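Local coordinates for carboxylesterase (Uncultured bacterium, PDB 5GMX), which hydrolyses carboxylic ester bonds as a family VIII carboxylesterase and also acts on oxyimino cephalosporins, probably through a beta-lactamase-like serine mechanism, at residues Phe348-Tyr361 with Arg375-Leu387. Residues are numbered along the deposited sequence; the frame is centred on the assembly and turned at random.
Sequences FGFADTKARLGMGY and RGVRLIEAAYRCL
From Tyr361 beside Gly376 to Ala355 beside Leu387, the hairpin formed by strands 348-352 and 357-361 lies along the C-terminal helix (374-385). The axis of its part 375-385 passes 10.4 Å from that of strand 357-361, running nearly antiparallel at 151°, and 11.0 Å from that of strand 348-352. At the turn, Arg356 and Leu357 face Asp352 in a G1 beta bulge.

In the first turns of the helix, Leu379 sets CD1 over the face of the Tyr361 ring, 4.1 Å from its centroid, in a CH-pi contact. The phenol oxygen of Tyr361 reaches the aliphatic part of Arg375, whose guanidinium stands almost perpendicular to the ring and is salt-bridged to Asp373 and Glu31. Gly376 lets the Phe348 ring come near the helix backbone, with CE1 3.7 Å from Gly376 CA. Ile380 CG1 meets both Phe350 CE2 and selenomethionine Met359 SE, 3.8 Å from each. A bend at chi3 (-49°) carries Met359 CE onto Ala383 CB.

Toward the hairpin turn, the Tyr384 ring reaches the strands. Leu357 CD1 lies over one face of this ring, offset toward the rim, while Tyr384 OH donates a very short hydrogen bond (2.5 Å) to Asp352 OD2, the carboxylate only 24° from the ring plane. Asp352 OD1 accepts from Asn335 and, in an Asx motif, from Ala355 N, above the carboxylate plane. Leu387 CD1 packs on Ala355 CB and Leu357 CD1.

The helix thus packs, beside helix 16-27, on part of one face of the antiparallel sheet of the beta-lactamase-like fold through a largely apolar interface. Shared between the turn and Tyr384, the Asp352 carboxylate is fixed at both oxygens and probably favoured as the anion, tying the end of the helix to the hairpin.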
loop_
_atom_site.group_PDB
_atom_site.type_symbol
_atom_site.label_atom_id
_atom_site.label_comp_id
_atom_site.label_asym_id
_atom_site.label_seq_id
_atom_site.Cartn_x
_atom_site.Cartn_y
_atom_site.Cartn_z
ATOM N N PHE A 348 -5.533 -5.203 -2.663
ATOM C CA PHE A 348 -4.631 -5.570 -1.574
ATOM C C PHE A 348 -3.380 -6.226 -2.109
ATOM O O PHE A 348 -3.314 -6.633 -3.270
ATOM C CB PHE A 348 -5.307 -6.518 -0.572
ATOM C CG PHE A 348 -5.600 -7.870 -1.136
ATOM C CD1 PHE A 348 -6.766 -8.100 -1.840
ATOM C CD2 PHE A 348 -4.692 -8.913 -0.991
ATOM C CE1 PHE A 348 -7.027 -9.345 -2.375
ATOM C CE2 PHE A 348 -4.953 -10.161 -1.529
ATOM C CZ PHE A 348 -6.123 -10.377 -2.217
ATOM N N GLY A 349 -2.388 -6.338 -1.238
ATOM C CA GLY A 349 -1.223 -7.135 -1.544
ATOM C C GLY A 349 -0.694 -7.719 -0.258
ATOM O O GLY A 349 -0.831 -7.083 0.802
ATOM N N PHE A 350 -0.127 -8.922 -0.322
ATOM C CA PHE A 350 0.562 -9.448 0.860
ATOM C C PHE A 350 1.643 -10.478 0.545
ATOM O O PHE A 350 1.721 -11.033 -0.558
ATOM C CB PHE A 350 -0.445 -10.041 1.866
ATOM C CG PHE A 350 -1.053 -11.338 1.434
ATOM C CD1 PHE A 350 -0.449 -12.546 1.768
ATOM C CD2 PHE A 350 -2.224 -11.352 0.691
ATOM C CE1 PHE A 350 -1.007 -13.754 1.368
ATOM C CE2 PHE A 350 -2.789 -12.556 0.277
ATOM C CZ PHE A 350 -2.176 -13.758 0.618
ATOM N N ALA A 351 2.491 -10.699 1.539
ATOM C CA ALA A 351 3.590 -11.642 1.470
ATOM C C ALA A 351 3.505 -12.673 2.592
ATOM O O ALA A 351 3.152 -12.350 3.734
ATOM C CB ALA A 351 4.914 -10.908 1.531
ATOM N N ASP A 352 3.874 -13.901 2.240
ATOM C CA ASP A 352 3.917 -15.066 3.124
ATOM C C ASP A 352 5.297 -15.695 2.967
ATOM O O ASP A 352 5.549 -16.380 1.979
ATOM C CB ASP A 352 2.797 -16.059 2.749
ATOM C CG ASP A 352 2.873 -17.402 3.514
ATOM O OD1 ASP A 352 3.879 -17.689 4.198
ATOM O OD2 ASP A 352 1.912 -18.202 3.401
ATOM N N THR A 353 6.197 -15.455 3.919
ATOM C CA THR A 353 7.572 -15.930 3.774
ATOM C C THR A 353 7.700 -17.448 3.942
ATOM O O THR A 353 8.690 -18.038 3.501
ATOM C CB THR A 353 8.534 -15.254 4.778
ATOM O OG1 THR A 353 8.205 -15.667 6.108
ATOM C CG2 THR A 353 8.452 -13.749 4.675
ATOM N N LYS A 354 6.738 -18.076 4.611
ATOM C CA LYS A 354 6.767 -19.534 4.769
ATOM C C LYS A 354 6.550 -20.238 3.429
ATOM O O LYS A 354 7.365 -21.063 3.015
ATOM C CB LYS A 354 5.726 -19.999 5.792
ATOM C CG LYS A 354 6.001 -19.519 7.217
ATOM C CD LYS A 354 5.096 -20.217 8.228
ATOM C CE LYS A 354 5.450 -19.853 9.678
ATOM N NZ LYS A 354 4.986 -18.483 10.089
ATOM N N ALA A 355 5.471 -19.888 2.738
ATOM C CA ALA A 355 5.186 -20.462 1.425
ATOM C C ALA A 355 5.962 -19.752 0.317
ATOM O O ALA A 355 5.882 -20.139 -0.848
ATOM C CB ALA A 355 3.687 -20.405 1.140
ATOM N N ARG A 356 6.717 -18.721 0.686
ATOM C CA ARG A 356 7.416 -17.878 -0.283
ATOM C C ARG A 356 6.442 -17.355 -1.349
ATOM O O ARG A 356 6.739 -17.335 -2.544
ATOM C CB ARG A 356 8.594 -18.636 -0.903
ATOM C CG ARG A 356 9.719 -18.878 0.112
ATOM C CD ARG A 356 10.727 -19.904 -0.356
ATOM N NE ARG A 356 11.497 -19.437 -1.504
ATOM C CZ ARG A 356 12.213 -20.227 -2.306
ATOM N NH1 ARG A 356 12.252 -21.540 -2.096
ATOM N NH2 ARG A 356 12.890 -19.702 -3.326
ATOM N N LEU A 357 5.281 -16.911 -0.881
ATOM C CA LEU A 357 4.179 -16.521 -1.750
ATOM C C LEU A 357 3.906 -15.024 -1.643
ATOM O O LEU A 357 3.800 -14.492 -0.548
ATOM C CB LEU A 357 2.923 -17.317 -1.377
ATOM C CG LEU A 357 1.566 -17.067 -2.046
ATOM C CD1 LEU A 357 0.740 -18.351 -2.033
ATOM C CD2 LEU A 357 0.779 -15.951 -1.348
ATOM N N GLY A 358 3.792 -14.345 -2.777
ATOM C CA GLY A 358 3.373 -12.957 -2.781
ATOM C C GLY A 358 2.129 -12.837 -3.636
ATOM O O GLY A 358 2.004 -13.517 -4.647
HETATM N N MSE A 359 1.205 -11.973 -3.250
HETATM C CA MSE A 359 -0.050 -11.885 -3.980
HETATM C C MSE A 359 -0.501 -10.447 -4.147
HETATM O O MSE A 359 -0.369 -9.635 -3.217
HETATM C CB MSE A 359 -1.143 -12.693 -3.271
HETATM C CG MSE A 359 -2.466 -12.698 -4.032
HETATM SE SE MSE A 359 -3.924 -13.697 -3.149
HETATM C CE MSE A 359 -2.961 -15.353 -2.768
ATOM N N GLY A 360 -1.045 -10.138 -5.324
ATOM C CA GLY A 360 -1.526 -8.795 -5.602
ATOM C C GLY A 360 -2.872 -8.768 -6.306
ATOM O O GLY A 360 -3.141 -9.593 -7.175
ATOM N N TYR A 361 -3.721 -7.811 -5.941
ATOM C CA TYR A 361 -5.044 -7.730 -6.550
ATOM C C TYR A 361 -5.537 -6.284 -6.617
ATOM O O TYR A 361 -5.515 -5.550 -5.608
ATOM C CB TYR A 361 -6.016 -8.634 -5.784
ATOM C CG TYR A 361 -7.468 -8.513 -6.188
ATOM C CD1 TYR A 361 -7.877 -8.738 -7.501
ATOM C CD2 TYR A 361 -8.437 -8.233 -5.238
ATOM C CE1 TYR A 361 -9.218 -8.625 -7.864
ATOM C CE2 TYR A 361 -9.772 -8.148 -5.577
ATOM C CZ TYR A 361 -10.155 -8.321 -6.890
ATOM O OH TYR A 361 -11.486 -8.207 -7.192
ATOM N N ARG A 375 -14.069 -11.181 -2.715
ATOM C CA ARG A 375 -13.311 -11.504 -3.921
ATOM C C ARG A 375 -11.899 -11.974 -3.556
ATOM O O ARG A 375 -11.394 -12.998 -4.062
ATOM C CB ARG A 375 -13.261 -10.288 -4.844
ATOM C CG ARG A 375 -14.643 -9.837 -5.309
ATOM C CD ARG A 375 -14.596 -8.512 -6.054
ATOM N NE ARG A 375 -14.439 -7.371 -5.154
ATOM C CZ ARG A 375 -14.424 -6.102 -5.557
ATOM N NH1 ARG A 375 -14.550 -5.816 -6.851
ATOM N NH2 ARG A 375 -14.283 -5.122 -4.667
ATOM N N GLY A 376 -11.280 -11.216 -2.652
ATOM C CA GLY A 376 -9.960 -11.532 -2.143
ATOM C C GLY A 376 -9.931 -12.809 -1.334
ATOM O O GLY A 376 -9.001 -13.599 -1.463
ATOM N N VAL A 377 -10.943 -13.010 -0.495
ATOM C CA VAL A 377 -11.044 -14.228 0.301
ATOM C C VAL A 377 -11.050 -15.460 -0.598
ATOM O O VAL A 377 -10.334 -16.434 -0.344
ATOM C CB VAL A 377 -12.307 -14.230 1.174
ATOM C CG1 VAL A 377 -12.445 -15.556 1.899
ATOM C CG2 VAL A 377 -12.272 -13.065 2.163
ATOM N N ARG A 378 -11.840 -15.384 -1.667
ATOM C CA ARG A 378 -11.954 -16.466 -2.638
ATOM C C ARG A 378 -10.623 -16.756 -3.315
ATOM O O ARG A 378 -10.213 -17.925 -3.455
ATOM C CB ARG A 378 -13.008 -16.119 -3.693
ATOM C CG ARG A 378 -13.375 -17.264 -4.612
ATOM C CD ARG A 378 -14.509 -16.864 -5.552
ATOM N NE ARG A 378 -15.364 -17.999 -5.896
ATOM C CZ ARG A 378 -16.605 -17.884 -6.365
ATOM N NH1 ARG A 378 -17.137 -16.681 -6.542
ATOM N NH2 ARG A 378 -17.316 -18.968 -6.654
ATOM N N LEU A 379 -9.963 -15.689 -3.764
ATOM C CA LEU A 379 -8.672 -15.845 -4.433
ATOM C C LEU A 379 -7.612 -16.452 -3.522
ATOM O O LEU A 379 -6.805 -17.288 -3.962
ATOM C CB LEU A 379 -8.194 -14.499 -4.963
ATOM C CG LEU A 379 -9.035 -13.964 -6.117
ATOM C CD1 LEU A 379 -8.745 -12.487 -6.327
ATOM C CD2 LEU A 379 -8.748 -14.758 -7.383
ATOM N N ILE A 380 -7.592 -15.993 -2.269
ATOM C CA ILE A 380 -6.648 -16.483 -1.265
ATOM C C ILE A 380 -6.881 -17.964 -0.958
ATOM O O ILE A 380 -5.928 -18.767 -0.901
ATOM C CB ILE A 380 -6.740 -15.666 0.050
ATOM C CG1 ILE A 380 -6.177 -14.255 -0.147
ATOM C CG2 ILE A 380 -5.968 -16.345 1.159
ATOM C CD1 ILE A 380 -6.506 -13.293 0.989
ATOM N N GLU A 381 -8.145 -18.338 -0.773
ATOM C CA GLU A 381 -8.439 -19.737 -0.492
ATOM C C GLU A 381 -8.002 -20.621 -1.668
ATOM O O GLU A 381 -7.345 -21.667 -1.479
ATOM C CB GLU A 381 -9.929 -19.939 -0.193
ATOM C CG GLU A 381 -10.199 -21.237 0.576
ATOM C CD GLU A 381 -11.622 -21.753 0.427
ATOM O OE1 GLU A 381 -12.568 -20.945 0.555
ATOM O OE2 GLU A 381 -11.794 -22.975 0.198
ATOM N N ALA A 382 -8.334 -20.185 -2.882
ATOM C CA ALA A 382 -7.955 -20.948 -4.072
ATOM C C ALA A 382 -6.445 -21.107 -4.144
ATOM O O ALA A 382 -5.943 -22.195 -4.390
ATOM C CB ALA A 382 -8.478 -20.281 -5.326
ATOM N N ALA A 383 -5.729 -20.010 -3.918
ATOM C CA ALA A 383 -4.279 -20.017 -3.996
ATOM C C ALA A 383 -3.658 -20.990 -3.008
ATOM O O ALA A 383 -2.704 -21.687 -3.348
ATOM C CB ALA A 383 -3.736 -18.626 -3.765
ATOM N N TYR A 384 -4.182 -21.039 -1.783
ATOM C CA TYR A 384 -3.581 -21.949 -0.809
ATOM C C TYR A 384 -4.053 -23.394 -0.963
ATOM O O TYR A 384 -3.473 -24.300 -0.362
ATOM C CB TYR A 384 -3.820 -21.455 0.618
ATOM C CG TYR A 384 -2.813 -20.392 1.011
ATOM C CD1 TYR A 384 -1.567 -20.747 1.521
ATOM C CD2 TYR A 384 -3.087 -19.040 0.832
ATOM C CE1 TYR A 384 -0.626 -19.781 1.864
ATOM C CE2 TYR A 384 -2.155 -18.064 1.181
ATOM C CZ TYR A 384 -0.930 -18.446 1.691
ATOM O OH TYR A 384 -0.009 -17.495 2.033
ATOM N N ARG A 385 -5.080 -23.628 -1.773
ATOM C CA ARG A 385 -5.405 -25.011 -2.126
ATOM C C ARG A 385 -4.376 -25.649 -3.064
ATOM O O ARG A 385 -4.270 -26.872 -3.142
ATOM C CB ARG A 385 -6.784 -25.086 -2.773
ATOM C CG ARG A 385 -7.911 -25.198 -1.787
ATOM C CD ARG A 385 -9.200 -25.536 -2.495
ATOM N NE ARG A 385 -9.092 -26.721 -3.343
ATOM C CZ ARG A 385 -10.041 -27.087 -4.197
ATOM N NH1 ARG A 385 -11.140 -26.351 -4.292
ATOM N NH2 ARG A 385 -9.898 -28.175 -4.946
ATOM N N CYS A 386 -3.620 -24.821 -3.775
ATOM C CA CYS A 386 -2.683 -25.310 -4.782
ATOM C C CYS A 386 -1.293 -25.630 -4.232
ATOM O O CYS A 386 -0.376 -25.942 -4.995
ATOM C CB CYS A 386 -2.564 -24.284 -5.914
ATOM S SG CYS A 386 -4.113 -23.987 -6.800
ATOM N N LEU A 387 -1.136 -25.552 -2.914
ATOM C CA LEU A 387 0.161 -25.785 -2.284
ATOM C C LEU A 387 0.221 -27.145 -1.590
ATOM O O LEU A 387 -0.400 -27.348 -0.544
ATOM C CB LEU A 387 0.459 -24.669 -1.282
ATOM C CG LEU A 387 0.498 -23.252 -1.862
ATOM C CD1 LEU A 387 0.750 -22.215 -0.773
ATOM C CD2 LEU A 387 1.551 -23.143 -2.947
#